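Local coordinates for putative uncharacterized protein (Dictyostelium purpureum, PDB 4R12) that probably serves as the nicastrin subunit of the gamma-secretase complex, the protease that cleaves membrane proteins such as Notch receptors within the membrane, at residues I200-S205 with S511-N516; R305-F310 with N542-N547; T518-T523 with G536-S541. All coordinates share one frame; numbering follows the deposited sequence.

Interaction 1 of 3, residues I200-S205 with S511-N516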
ATOM      1  N   ILE A 200      -7.389   7.824   5.350  1.00 24.36           N
ATOM      2  CA  ILE A 200      -8.410   7.816   6.396  1.00 23.02           C
ATOM      3  C   ILE A 200      -7.809   8.257   7.729  1.00 23.81           C
ATOM      4  O   ILE A 200      -6.732   7.789   8.117  1.00 23.97           O
ATOM      5  CB  ILE A 200      -9.059   6.416   6.605  1.00 22.26           C
ATOM      6  CG1 ILE A 200      -9.419   5.733   5.280  1.00 24.46           C
ATOM      7  CG2 ILE A 200     -10.337   6.516   7.456  1.00 22.52           C
ATOM      8  CD1 ILE A 200      -8.378   4.720   4.801  1.00 25.73           C
ATOM      9  N   TRP A 201      -8.486   9.174   8.421  1.00 22.01           N
ATOM     10  CA  TRP A 201      -8.044   9.542   9.768  1.00 24.92           C
ATOM     11  C   TRP A 201      -9.193   9.463  10.759  1.00 24.96           C
ATOM     12  O   TRP A 201     -10.376   9.460  10.381  1.00 25.94           O
ATOM     13  CB  TRP A 201      -7.403  10.947   9.789  1.00 24.62           C
ATOM     14  CG  TRP A 201      -8.315  12.082   9.431  1.00 25.70           C
ATOM     15  CD1 TRP A 201      -8.571  12.564   8.179  1.00 27.62           C
ATOM     16  CD2 TRP A 201      -9.065  12.902  10.336  1.00 28.88           C
ATOM     17  NE1 TRP A 201      -9.448  13.620   8.245  1.00 29.88           N
ATOM     18  CE2 TRP A 201      -9.770  13.843   9.557  1.00 29.40           C
ATOM     19  CE3 TRP A 201      -9.235  12.914  11.726  1.00 30.25           C
ATOM     20  CZ2 TRP A 201     -10.622  14.793  10.123  1.00 31.87           C
ATOM     21  CZ3 TRP A 201     -10.082  13.859  12.283  1.00 30.75           C
ATOM     22  CH2 TRP A 201     -10.755  14.790  11.482  1.00 31.59           C
ATOM     23  N   SER A 202      -8.847   9.394  12.038  1.00 24.30           N
ATOM     24  CA  SER A 202      -9.842   9.095  13.053  1.00 25.72           C
ATOM     25  C   SER A 202      -9.399   9.569  14.416  1.00 27.83           C
ATOM     26  O   SER A 202      -8.210   9.569  14.726  1.00 26.79           O
ATOM     27  CB  SER A 202     -10.117   7.590  13.105  1.00 24.98           C
ATOM     28  OG  SER A 202     -11.086   7.283  14.096  1.00 25.65           O
ATOM     29  N   SER A 203     -10.386   9.942  15.227  1.00 25.45           N
ATOM     30  CA  SER A 203     -10.190  10.254  16.632  1.00 26.81           C
ATOM     31  C   SER A 203     -11.345   9.644  17.433  1.00 28.63           C
ATOM     32  O   SER A 203     -12.463   9.577  16.934  1.00 30.33           O
ATOM     33  CB  SER A 203     -10.123  11.768  16.841  1.00 30.32           C
ATOM     34  OG  SER A 203     -10.224  12.087  18.216  1.00 33.49           O
ATOM     35  N   PHE A 204     -11.070   9.174  18.645  1.00 29.01           N
ATOM     36  CA  PHE A 204     -12.132   8.711  19.542  1.00 29.75           C
ATOM     37  C   PHE A 204     -13.010   9.865  20.035  1.00 31.83           C
ATOM     38  O   PHE A 204     -14.153   9.632  20.439  1.00 33.03           O
ATOM     39  CB  PHE A 204     -11.552   7.971  20.754  1.00 30.14           C
ATOM     40  CG  PHE A 204     -11.100   6.563  20.462  1.00 29.13           C
ATOM     41  CD1 PHE A 204     -12.028   5.542  20.258  1.00 28.55           C
ATOM     42  CD2 PHE A 204      -9.745   6.250  20.421  1.00 28.12           C
ATOM     43  CE1 PHE A 204     -11.612   4.240  20.004  1.00 24.68           C
ATOM     44  CE2 PHE A 204      -9.319   4.943  20.166  1.00 25.77           C
ATOM     45  CZ  PHE A 204     -10.252   3.937  19.966  1.00 25.52           C
ATOM     46  N   SER A 205     -12.487  11.094  20.034  1.00 29.24           N
ATOM     47  CA  SER A 205     -13.287  12.246  20.470  1.00 33.88           C
ATOM     48  C   SER A 205     -14.340  12.553  19.420  1.00 32.52           C
ATOM     49  O   SER A 205     -14.037  12.547  18.232  1.00 30.67           O
ATOM     50  CB  SER A 205     -12.417  13.490  20.707  1.00 33.66           C
ATOM     51  OG  SER A 205     -11.371  13.224  21.625  1.00 34.43           O
ATOM     52  N   SER A 511     -16.095   2.078  12.464  1.00 23.42           N
ATOM     53  CA  SER A 511     -16.851   1.289  13.423  1.00 25.90           C
ATOM     54  C   SER A 511     -16.139   1.149  14.775  1.00 24.84           C
ATOM     55  O   SER A 511     -16.766   1.305  15.825  1.00 26.99           O
ATOM     56  CB  SER A 511     -17.144  -0.102  12.842  1.00 25.52           C
ATOM     57  OG  SER A 511     -17.817  -0.895  13.796  1.00 24.29           O
ATOM     58  N   ILE A 512     -14.835   0.865  14.755  1.00 25.74           N
ATOM     59  CA  ILE A 512     -14.120   0.604  16.006  1.00 25.72           C
ATOM     60  C   ILE A 512     -14.085   1.849  16.890  1.00 27.21           C
ATOM     61  O   ILE A 512     -14.091   1.767  18.117  1.00 28.66           O
ATOM     62  CB  ILE A 512     -12.677   0.150  15.740  1.00 25.76           C
ATOM     63  CG1 ILE A 512     -12.659  -1.266  15.186  1.00 25.51           C
ATOM     64  CG2 ILE A 512     -11.847   0.181  17.020  1.00 28.89           C
ATOM     65  CD1 ILE A 512     -11.243  -1.589  14.655  1.00 27.92           C
ATOM     66  N   THR A 513     -14.068   3.007  16.251  1.00 23.28           N
ATOM     67  CA  THR A 513     -13.929   4.262  16.975  1.00 25.16           C
ATOM     68  C   THR A 513     -15.269   4.967  17.213  1.00 27.53           C
ATOM     69  O   THR A 513     -15.296   6.110  17.652  1.00 27.92           O
ATOM     70  CB  THR A 513     -12.985   5.214  16.215  1.00 27.47           C
ATOM     71  OG1 THR A 513     -13.485   5.412  14.892  1.00 24.45           O
ATOM     72  CG2 THR A 513     -11.565   4.620  16.117  1.00 23.27           C
ATOM     73  N   GLN A 514     -16.378   4.283  16.939  1.00 25.56           N
ATOM     74  CA  GLN A 514     -17.697   4.902  17.086  1.00 27.92           C
ATOM     75  C   GLN A 514     -17.949   5.400  18.517  1.00 30.85           C
ATOM     76  O   GLN A 514     -17.447   4.816  19.483  1.00 31.20           O
ATOM     77  CB  GLN A 514     -18.802   3.915  16.683  1.00 26.89           C
ATOM     78  CG  GLN A 514     -18.985   2.761  17.653  1.00 30.11           C
ATOM     79  CD  GLN A 514     -20.000   1.743  17.160  1.00 30.08           C
ATOM     80  OE1 GLN A 514     -21.169   1.774  17.551  1.00 30.63           O
ATOM     81  NE2 GLN A 514     -19.552   0.830  16.304  1.00 26.39           N
ATOM     82  N   TYR A 515     -18.718   6.480  18.648  1.00 27.52           N
ATOM     83  CA  TYR A 515     -19.169   6.924  19.968  1.00 30.05           C
ATOM     84  C   TYR A 515     -20.686   6.792  20.140  1.00 33.82           C
ATOM     85  O   TYR A 515     -21.195   6.916  21.250  1.00 32.10           O
ATOM     86  CB  TYR A 515     -18.723   8.373  20.239  1.00 31.28           C
ATOM     87  CG  TYR A 515     -19.088   9.385  19.175  1.00 33.45           C
ATOM     88  CD1 TYR A 515     -20.308  10.050  19.209  1.00 35.10           C
ATOM     89  CD2 TYR A 515     -18.200   9.701  18.153  1.00 31.55           C
ATOM     90  CE1 TYR A 515     -20.639  10.982  18.248  1.00 35.11           C
ATOM     91  CE2 TYR A 515     -18.520  10.631  17.188  1.00 31.20           C
ATOM     92  CZ  TYR A 515     -19.747  11.268  17.243  1.00 33.06           C
ATOM     93  OH  TYR A 515     -20.081  12.190  16.292  1.00 36.52           O
ATOM     94  N   ASN A 516     -21.411   6.532  19.057  1.00 31.17           N
ATOM     95  CA  ASN A 516     -22.860   6.345  19.166  1.00 33.28           C
ATOM     96  C   ASN A 516     -23.385   5.457  18.036  1.00 32.69           C
ATOM     97  O   ASN A 516     -22.794   5.383  16.953  1.00 29.50           O
ATOM     98  CB  ASN A 516     -23.583   7.703  19.162  1.00 35.88           C
ATOM     99  CG  ASN A 516     -25.048   7.606  19.627  1.00 41.29           C
ATOM    100  OD1 ASN A 516     -25.401   6.760  20.451  1.00 38.17           O
ATOM    101  ND2 ASN A 516     -25.896   8.485  19.099  1.00 44.22           N
TER
HETATM  102  O   HOH W   1     -15.009   8.769  17.109  1.00 28.56           O
HETATM  103  O   HOH W   2     -15.266   7.103  20.392  1.00 26.68           O

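Interaction 2 of 3, residues R305-F310 with N542-N547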
ATOM      1  N   ARG A 305     -14.436  19.283  -1.726  1.00 39.62           N
ATOM      2  CA  ARG A 305     -14.045  18.397  -0.632  1.00 37.47           C
ATOM      3  C   ARG A 305     -15.308  17.750  -0.072  1.00 37.78           C
ATOM      4  O   ARG A 305     -16.273  18.434   0.289  1.00 37.10           O
ATOM      5  CB  ARG A 305     -13.310  19.157   0.470  1.00 38.44           C
ATOM      6  CG  ARG A 305     -12.047  19.873   0.015  1.00 37.50           C
ATOM      7  CD  ARG A 305     -10.921  18.903  -0.327  1.00 36.28           C
ATOM      8  NE  ARG A 305      -9.655  19.618  -0.479  1.00 36.54           N
ATOM      9  CZ  ARG A 305      -9.252  20.182  -1.613  1.00 37.72           C
ATOM     10  NH1 ARG A 305     -10.015  20.107  -2.699  1.00 36.09           N
ATOM     11  NH2 ARG A 305      -8.094  20.828  -1.663  1.00 37.04           N
ATOM     12  N   ALA A 306     -15.304  16.429   0.011  1.00 37.93           N
ATOM     13  CA  ALA A 306     -16.488  15.704   0.445  1.00 37.95           C
ATOM     14  C   ALA A 306     -16.700  15.760   1.965  1.00 37.22           C
ATOM     15  O   ALA A 306     -17.743  15.342   2.466  1.00 38.36           O
ATOM     16  CB  ALA A 306     -16.396  14.258  -0.021  1.00 36.65           C
ATOM     17  N   ASP A 307     -15.717  16.276   2.694  1.00 36.48           N
ATOM     18  CA  ASP A 307     -15.763  16.253   4.160  1.00 37.18           C
ATOM     19  C   ASP A 307     -14.848  17.338   4.730  1.00 37.09           C
ATOM     20  O   ASP A 307     -13.643  17.338   4.473  1.00 35.85           O
ATOM     21  CB  ASP A 307     -15.357  14.865   4.675  1.00 35.48           C
ATOM     22  CG  ASP A 307     -15.697  14.647   6.145  1.00 37.30           C
ATOM     23  OD1 ASP A 307     -15.882  15.635   6.887  1.00 37.49           O
ATOM     24  OD2 ASP A 307     -15.765  13.467   6.557  1.00 36.10           O
ATOM     25  N   LEU A 308     -15.417  18.259   5.507  1.00 36.89           N
ATOM     26  CA  LEU A 308     -14.663  19.421   5.983  1.00 38.61           C
ATOM     27  C   LEU A 308     -14.204  19.302   7.443  1.00 37.55           C
ATOM     28  O   LEU A 308     -13.751  20.284   8.028  1.00 36.96           O
ATOM     29  CB  LEU A 308     -15.502  20.695   5.809  1.00 40.15           C
ATOM     30  CG  LEU A 308     -15.726  21.166   4.370  1.00 41.38           C
ATOM     31  CD1 LEU A 308     -16.707  22.329   4.320  1.00 46.04           C
ATOM     32  CD2 LEU A 308     -14.406  21.551   3.730  1.00 40.21           C
ATOM     33  N   ALA A 309     -14.305  18.105   8.018  1.00 37.62           N
ATOM     34  CA  ALA A 309     -13.933  17.907   9.415  1.00 36.04           C
ATOM     35  C   ALA A 309     -12.496  18.339   9.679  1.00 34.62           C
ATOM     36  O   ALA A 309     -12.195  18.911  10.727  1.00 36.13           O
ATOM     37  CB  ALA A 309     -14.126  16.450   9.819  1.00 35.13           C
ATOM     38  N   PHE A 310     -11.617  18.076   8.719  1.00 33.89           N
ATOM     39  CA  PHE A 310     -10.207  18.439   8.856  1.00 36.10           C
ATOM     40  C   PHE A 310     -10.045  19.940   9.095  1.00 37.23           C
ATOM     41  O   PHE A 310      -9.191  20.368   9.867  1.00 37.11           O
ATOM     42  CB  PHE A 310      -9.396  18.013   7.614  1.00 32.34           C
ATOM     43  CG  PHE A 310      -9.671  18.843   6.382  1.00 34.81           C
ATOM     44  CD1 PHE A 310      -8.940  19.994   6.121  1.00 34.44           C
ATOM     45  CD2 PHE A 310     -10.657  18.465   5.480  1.00 33.73           C
ATOM     46  CE1 PHE A 310      -9.196  20.763   4.990  1.00 35.77           C
ATOM     47  CE2 PHE A 310     -10.917  19.218   4.347  1.00 35.35           C
ATOM     48  CZ  PHE A 310     -10.184  20.369   4.099  1.00 36.97           C
ATOM     49  N   ASN A 542     -15.972   9.952  14.565  1.00 28.21           N
ATOM     50  CA  ASN A 542     -15.117  11.030  14.071  1.00 28.29           C
ATOM     51  C   ASN A 542     -14.012  10.475  13.168  1.00 26.66           C
ATOM     52  O   ASN A 542     -12.816  10.621  13.447  1.00 24.96           O
ATOM     53  CB  ASN A 542     -14.521  11.811  15.250  1.00 29.80           C
ATOM     54  CG  ASN A 542     -14.038  13.190  14.858  1.00 32.19           C
ATOM     55  OD1 ASN A 542     -14.327  13.676  13.769  1.00 31.56           O
ATOM     56  ND2 ASN A 542     -13.302  13.829  15.751  1.00 33.34           N
ATOM     57  N   THR A 543     -14.441   9.839  12.081  1.00 28.30           N
ATOM     58  CA  THR A 543     -13.559   9.150  11.138  1.00 26.79           C
ATOM     59  C   THR A 543     -13.860   9.651   9.736  1.00 27.00           C
ATOM     60  O   THR A 543     -15.026   9.781   9.367  1.00 28.84           O
ATOM     61  CB  THR A 543     -13.768   7.624  11.207  1.00 25.57           C
ATOM     62  OG1 THR A 543     -13.445   7.163  12.525  1.00 25.74           O
ATOM     63  CG2 THR A 543     -12.905   6.879  10.173  1.00 24.20           C
ATOM     64  N   HIS A 544     -12.824   9.928   8.949  1.00 26.07           N
ATOM     65  CA  HIS A 544     -12.996  10.716   7.729  1.00 27.42           C
ATOM     66  C   HIS A 544     -12.052  10.302   6.614  1.00 26.86           C
ATOM     67  O   HIS A 544     -10.876  10.015   6.852  1.00 25.31           O
ATOM     68  CB  HIS A 544     -12.796  12.210   8.047  1.00 27.66           C
ATOM     69  CG  HIS A 544     -13.614  12.677   9.212  1.00 29.76           C
ATOM     70  ND1 HIS A 544     -14.954  12.978   9.106  1.00 32.78           N
ATOM     71  CD2 HIS A 544     -13.294  12.831  10.519  1.00 30.62           C
ATOM     72  CE1 HIS A 544     -15.421  13.327  10.293  1.00 33.77           C
ATOM     73  NE2 HIS A 544     -14.432  13.248  11.168  1.00 33.33           N
ATOM     74  N   LEU A 545     -12.579  10.271   5.398  1.00 27.16           N
ATOM     75  CA  LEU A 545     -11.751  10.113   4.215  1.00 26.68           C
ATOM     76  C   LEU A 545     -11.088  11.430   3.825  1.00 27.73           C
ATOM     77  O   LEU A 545     -11.662  12.498   4.037  1.00 28.72           O
ATOM     78  CB  LEU A 545     -12.596   9.612   3.040  1.00 26.59           C
ATOM     79  CG  LEU A 545     -13.296   8.262   3.210  1.00 26.52           C
ATOM     80  CD1 LEU A 545     -14.333   8.078   2.106  1.00 31.95           C
ATOM     81  CD2 LEU A 545     -12.277   7.139   3.164  1.00 25.25           C
ATOM     82  N   HIS A 546      -9.901  11.350   3.232  1.00 26.32           N
ATOM     83  CA  HIS A 546      -9.290  12.532   2.621  1.00 27.34           C
ATOM     84  C   HIS A 546      -8.551  12.180   1.324  1.00 26.08           C
ATOM     85  O   HIS A 546      -7.890  11.134   1.248  1.00 24.42           O
ATOM     86  CB  HIS A 546      -8.322  13.224   3.582  1.00 27.00           C
ATOM     87  CG  HIS A 546      -8.144  14.678   3.282  1.00 28.54           C
ATOM     88  ND1 HIS A 546      -8.848  15.662   3.944  1.00 30.00           N
ATOM     89  CD2 HIS A 546      -7.393  15.311   2.352  1.00 28.90           C
ATOM     90  CE1 HIS A 546      -8.515  16.843   3.451  1.00 31.54           C
ATOM     91  NE2 HIS A 546      -7.636  16.658   2.482  1.00 30.41           N
ATOM     92  N   ASN A 547      -8.688  13.041   0.314  1.00 27.21           N
ATOM     93  CA  ASN A 547      -7.993  12.880  -0.962  1.00 26.23           C
ATOM     94  C   ASN A 547      -6.489  12.621  -0.805  1.00 25.74           C
ATOM     95  O   ASN A 547      -5.815  13.304  -0.034  1.00 26.66           O
ATOM     96  CB  ASN A 547      -8.146  14.130  -1.836  1.00 27.93           C
ATOM     97  CG  ASN A 547      -9.538  14.297  -2.428  1.00 30.16           C
ATOM     98  OD1 ASN A 547     -10.366  13.377  -2.431  1.00 28.14           O
ATOM     99  ND2 ASN A 547      -9.782  15.476  -2.973  1.00 28.38           N
TER
HETATM  100  O   HOH W   3     -12.880  15.080  -1.089  1.00 32.22           O
HETATM  101  O   HOH W   4     -15.339  11.123   5.150  1.00 32.14           O

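Interaction 3 of 3, residues T518-T523 with G536-S541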
ATOM      1  N   THR A 518     -27.476   4.042  16.728  1.00 30.26           N
ATOM      2  CA  THR A 518     -28.910   4.112  16.971  1.00 31.81           C
ATOM      3  C   THR A 518     -29.655   3.241  15.981  1.00 31.10           C
ATOM      4  O   THR A 518     -29.370   3.287  14.786  1.00 28.55           O
ATOM      5  CB  THR A 518     -29.422   5.558  16.864  1.00 34.56           C
ATOM      6  OG1 THR A 518     -28.716   6.374  17.803  1.00 36.15           O
ATOM      7  CG2 THR A 518     -30.926   5.625  17.153  1.00 36.17           C
ATOM      8  N   LEU A 519     -30.599   2.446  16.480  1.00 28.79           N
ATOM      9  CA  LEU A 519     -31.430   1.603  15.620  1.00 30.33           C
ATOM     10  C   LEU A 519     -32.411   2.454  14.819  1.00 31.03           C
ATOM     11  O   LEU A 519     -33.282   3.089  15.399  1.00 34.15           O
ATOM     12  CB  LEU A 519     -32.193   0.573  16.454  1.00 29.89           C
ATOM     13  CG  LEU A 519     -33.263  -0.264  15.747  1.00 30.88           C
ATOM     14  CD1 LEU A 519     -32.654  -1.069  14.599  1.00 29.68           C
ATOM     15  CD2 LEU A 519     -33.934  -1.198  16.750  1.00 31.63           C
ATOM     16  N   THR A 520     -32.277   2.456  13.492  1.00 29.38           N
ATOM     17  CA  THR A 520     -33.106   3.314  12.637  1.00 30.03           C
ATOM     18  C   THR A 520     -33.712   2.555  11.463  1.00 30.24           C
ATOM     19  O   THR A 520     -34.569   3.071  10.749  1.00 30.96           O
ATOM     20  CB  THR A 520     -32.288   4.490  12.069  1.00 29.42           C
ATOM     21  OG1 THR A 520     -31.310   3.975  11.159  1.00 28.36           O
ATOM     22  CG2 THR A 520     -31.569   5.241  13.183  1.00 29.20           C
ATOM     23  N   ASN A 521     -33.241   1.327  11.265  1.00 29.85           N
ATOM     24  CA  ASN A 521     -33.565   0.554  10.072  1.00 29.70           C
ATOM     25  C   ASN A 521     -33.105   1.252   8.794  1.00 30.46           C
ATOM     26  O   ASN A 521     -33.703   1.071   7.748  1.00 29.63           O
ATOM     27  CB  ASN A 521     -35.073   0.256  10.002  1.00 31.22           C
ATOM     28  CG  ASN A 521     -35.527  -0.646  11.132  1.00 32.60           C
ATOM     29  OD1 ASN A 521     -34.823  -1.592  11.481  1.00 30.96           O
ATOM     30  ND2 ASN A 521     -36.677  -0.348  11.727  1.00 32.79           N
ATOM     31  N   CYS A 522     -32.025   2.021   8.876  1.00 28.70           N
ATOM     32  CA  CYS A 522     -31.447   2.626   7.674  1.00 30.70           C
ATOM     33  C   CYS A 522     -31.027   1.551   6.670  1.00 28.88           C
ATOM     34  O   CYS A 522     -30.633   0.444   7.080  1.00 28.58           O
ATOM     35  CB  CYS A 522     -30.243   3.492   8.036  1.00 32.10           C
ATOM     36  SG  CYS A 522     -28.886   2.553   8.810  1.00 35.12           S
ATOM     37  N   THR A 523     -31.119   1.857   5.372  1.00 33.34           N
ATOM     38  CA  THR A 523     -30.631   0.928   4.347  1.00 34.03           C
ATOM     39  C   THR A 523     -29.507   1.535   3.497  1.00 32.87           C
ATOM     40  O   THR A 523     -28.985   0.888   2.593  1.00 34.67           O
ATOM     41  CB  THR A 523     -31.759   0.457   3.402  1.00 35.15           C
ATOM     42  OG1 THR A 523     -32.329   1.589   2.739  1.00 38.50           O
ATOM     43  CG2 THR A 523     -32.851  -0.286   4.177  1.00 35.72           C
ATOM     44  N   GLY A 536     -28.727  -1.430   9.543  1.00 28.80           N
ATOM     45  CA  GLY A 536     -29.875  -0.856  10.232  1.00 28.98           C
ATOM     46  C   GLY A 536     -29.567   0.068  11.402  1.00 29.19           C
ATOM     47  O   GLY A 536     -30.488   0.610  12.024  1.00 29.66           O
ATOM     48  N   GLN A 537     -28.287   0.228  11.723  1.00 26.94           N
ATOM     49  CA  GLN A 537     -27.866   1.199  12.725  1.00 28.16           C
ATOM     50  C   GLN A 537     -27.270   2.430  12.062  1.00 27.76           C
ATOM     51  O   GLN A 537     -26.471   2.300  11.128  1.00 26.40           O
ATOM     52  CB  GLN A 537     -26.829   0.599  13.678  1.00 28.74           C
ATOM     53  CG  GLN A 537     -27.258  -0.695  14.363  1.00 29.27           C
ATOM     54  CD  GLN A 537     -28.173  -0.451  15.543  1.00 30.88           C
ATOM     55  OE1 GLN A 537     -29.243  -1.032  15.625  1.00 33.35           O
ATOM     56  NE2 GLN A 537     -27.755   0.414  16.463  1.00 31.19           N
ATOM     57  N   CYS A 538     -27.651   3.616  12.542  1.00 26.87           N
ATOM     58  CA  CYS A 538     -26.905   4.836  12.220  1.00 27.01           C
ATOM     59  C   CYS A 538     -25.773   4.986  13.226  1.00 27.23           C
ATOM     60  O   CYS A 538     -26.011   5.095  14.430  1.00 28.11           O
ATOM     61  CB  CYS A 538     -27.814   6.070  12.225  1.00 30.86           C
ATOM     62  SG  CYS A 538     -28.883   6.126  10.772  1.00 32.85           S
ATOM     63  N   VAL A 539     -24.539   4.937  12.733  1.00 27.91           N
ATOM     64  CA  VAL A 539     -23.367   4.898  13.601  1.00 27.39           C
ATOM     65  C   VAL A 539     -22.588   6.198  13.474  1.00 28.98           C
ATOM     66  O   VAL A 539     -22.333   6.684  12.371  1.00 27.54           O
ATOM     67  CB  VAL A 539     -22.455   3.696  13.261  1.00 26.24           C
ATOM     68  CG1 VAL A 539     -21.246   3.645  14.183  1.00 25.54           C
ATOM     69  CG2 VAL A 539     -23.254   2.392  13.337  1.00 26.90           C
ATOM     70  N   SER A 540     -22.218   6.763  14.616  1.00 28.08           N
ATOM     71  CA  SER A 540     -21.511   8.035  14.628  1.00 28.96           C
ATOM     72  C   SER A 540     -20.058   7.816  15.023  1.00 27.86           C
ATOM     73  O   SER A 540     -19.775   7.163  16.020  1.00 28.75           O
ATOM     74  CB  SER A 540     -22.186   9.008  15.587  1.00 32.49           C
ATOM     75  OG  SER A 540     -23.511   9.281  15.164  1.00 33.18           O
ATOM     76  N   SER A 541     -19.153   8.367  14.229  1.00 28.71           N
ATOM     77  CA  SER A 541     -17.710   8.270  14.487  1.00 28.68           C
ATOM     78  C   SER A 541     -16.982   9.447  13.863  1.00 28.16           C
ATOM     79  O   SER A 541     -17.310   9.864  12.751  1.00 27.28           O
ATOM     80  CB  SER A 541     -17.145   6.960  13.925  1.00 25.20           C
ATOM     81  OG  SER A 541     -15.745   6.859  14.141  1.00 25.34           O
TER
HETATM   82  O   HOH W   5     -28.574  -1.687   6.503  1.00 34.81           O

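Interaction 1 of 3, residues I200-S205 with S511-N516
Thr513 lies against Phe204, with its methyl CG2 over one face of the ring. CG2 stands 4.2 Å from the centroid of the Phe204 ring, offset toward the rim, in a CH-pi contact. The nearest ring carbon is Phe204 CE1, which comes within 3.8 Å of Thr513 CA. The same methyl also reaches Ser202 OG, at 3.4 Å from Thr513 CG2. Thr513 OG1 sits between the backbone N and the carbonyl carbon (chi1 57°), which puts CG2 anti to that carbon and over the Phe204 ring. Both branches lie close to Ser202 OG. Thr513 OG1 is 3.1 Å from Ser202 OG, but its firmer partner is the carbonyl of Leu509, one turn back in helix 500-512. Ser202 OG is bonded in turn to Thr543 OG1. The contact thus joins the end of strand 192-203 to the point where helix 500-512 gives way to loop, Thr513 being the first residue out of helical geometry. A water ties the backbones together, donating to Ser203 O and to Thr513 O, 2.7 Å from the latter; a second lies near both Phe204 O and Thr513 O. An ST turn shapes the chain after the strand: Ser205 N donates to Ser203 OG at 3.1 Å. Further out, Ile248 of helix 234-252 touches both Phe204 and Thr513, and Arg256 makes a cation-pi contact with the Phe204 ring.

Interaction 2 of 3, residues R305-F310 with N542-N547
His544 reaches from strand 542-548 to the carboxylate of Asp307, just before helix 309-313. The contact fastens this short helix of the nicastrin large lobe to the strand, and Asp307 forms an Asx turn at the helix start. Asp307 CG is anti to the backbone N (chi1 -166°), which carries the carboxylate carbon toward His544. His544 ND1 donates to Asp307 OD2 at 2.7 Å, meeting it on the syn side but 29° out of the carboxylate plane. The other carboxylate oxygen, Asp307 OD1, accepts from Ala309 N at 3.1 Å, which closes the Asx turn. At the far side of the imidazole, His544 NE2 donates to Asn542 OD1 at 2.6 Å, in the ring plane. With both nitrogens bonded as donors, the ring is held against rotation and may well be protonated. A leucine in place of His544 would probably leave Asp307 OD2 and Asn542 OD1 each without this donor. Water extends the polar link: one molecule donates to Asp307 OD2 and accepts from Leu545 N. Ala309 CB lies over the centre of the His544 ring, 3.5 Å from the ring centroid, as a CH-pi contact. An edge-to-face pair forms beside it. His546 turns its edge to the face of Phe310, with the ring planes at 83°. Asp284 of helix 276-287 bonds to His546 NE2 and makes a salt bridge with Arg305 NE. The closest point of the aromatic pair is His546 CE1, 3.4 Å from Phe310 CD2.

Interaction 3 of 3, residues T518-T523 with G536-S541
Thr518 and Cys538 form a hydrogen-bonded antiparallel pair at the firm end of this contact. Thr518 N donates to Cys538 O at 2.9 Å, and Cys538 N returns to Thr518 O at 2.8 Å. Strand 516-522 is an outer strand of a small three-stranded antiparallel sheet, with strand 536-540 in the middle. Further along, Gly536 O takes two bonds. Thr520 N arrives almost straight along the C=O axis at 3.0 Å, and Asn521 N approaches it at a wider slant. Gly536 has a positive phi of 86°, where a CB would press on the preceding carbonyl oxygen. The buried cysteines Cys522 and Cys538 make the enclosed part. Cys538 SG lies 3.3 Å from Thr520 OG1, and Thr520 CG2 is also near. Thr520 OG1 accepts from Cys522 N, which makes an ST turn. Cys522 SG rests 3.4 Å from Gln537 O. The exposed side chains of Thr518, Leu519 and Thr520 make the solvent side. Gln537 bends at chi2 (-80°), which brings CD back over the neighbouring strand; its OE1 lies 3.4 Å from Leu519 CA. Its NE2 instead bonds to Ser517 OG. At Gly536 the regular pairing gives out, although the chains stay close, and a water links them. It donates to Cys522 O at 3.0 Å, with a weak bond from Gly536 N. Both cysteines are in disulfides. Cys538 is crosslinked to Cys528, a residue of the calcium site with Asp525 and Ser531, while Cys522-Cys533 pins strand 516-522 to strand 532-534.

In the fold
From the N terminus, the first segment met is 200-205, at the end of strand 192-203. The next is 305-310, leading into helix 309-313. Interaction 1 closes its loop when the chain leaves helix 500-512, and interaction 2 closes only at strand 542-548, so the two cross. Interaction 3 is a short closure, made after interaction 1 is complete and nested inside the loop of interaction 2. Strands 192-203 and 542-548 are neighbours in one sheet, which brings interactions 1 and 2 together. Interaction 3 adjoins interaction 1 through the backbone bond of Asn516 with Ser540. Together they tie the small three-stranded sheet, with the calcium site in one of its loops, to the large lobe.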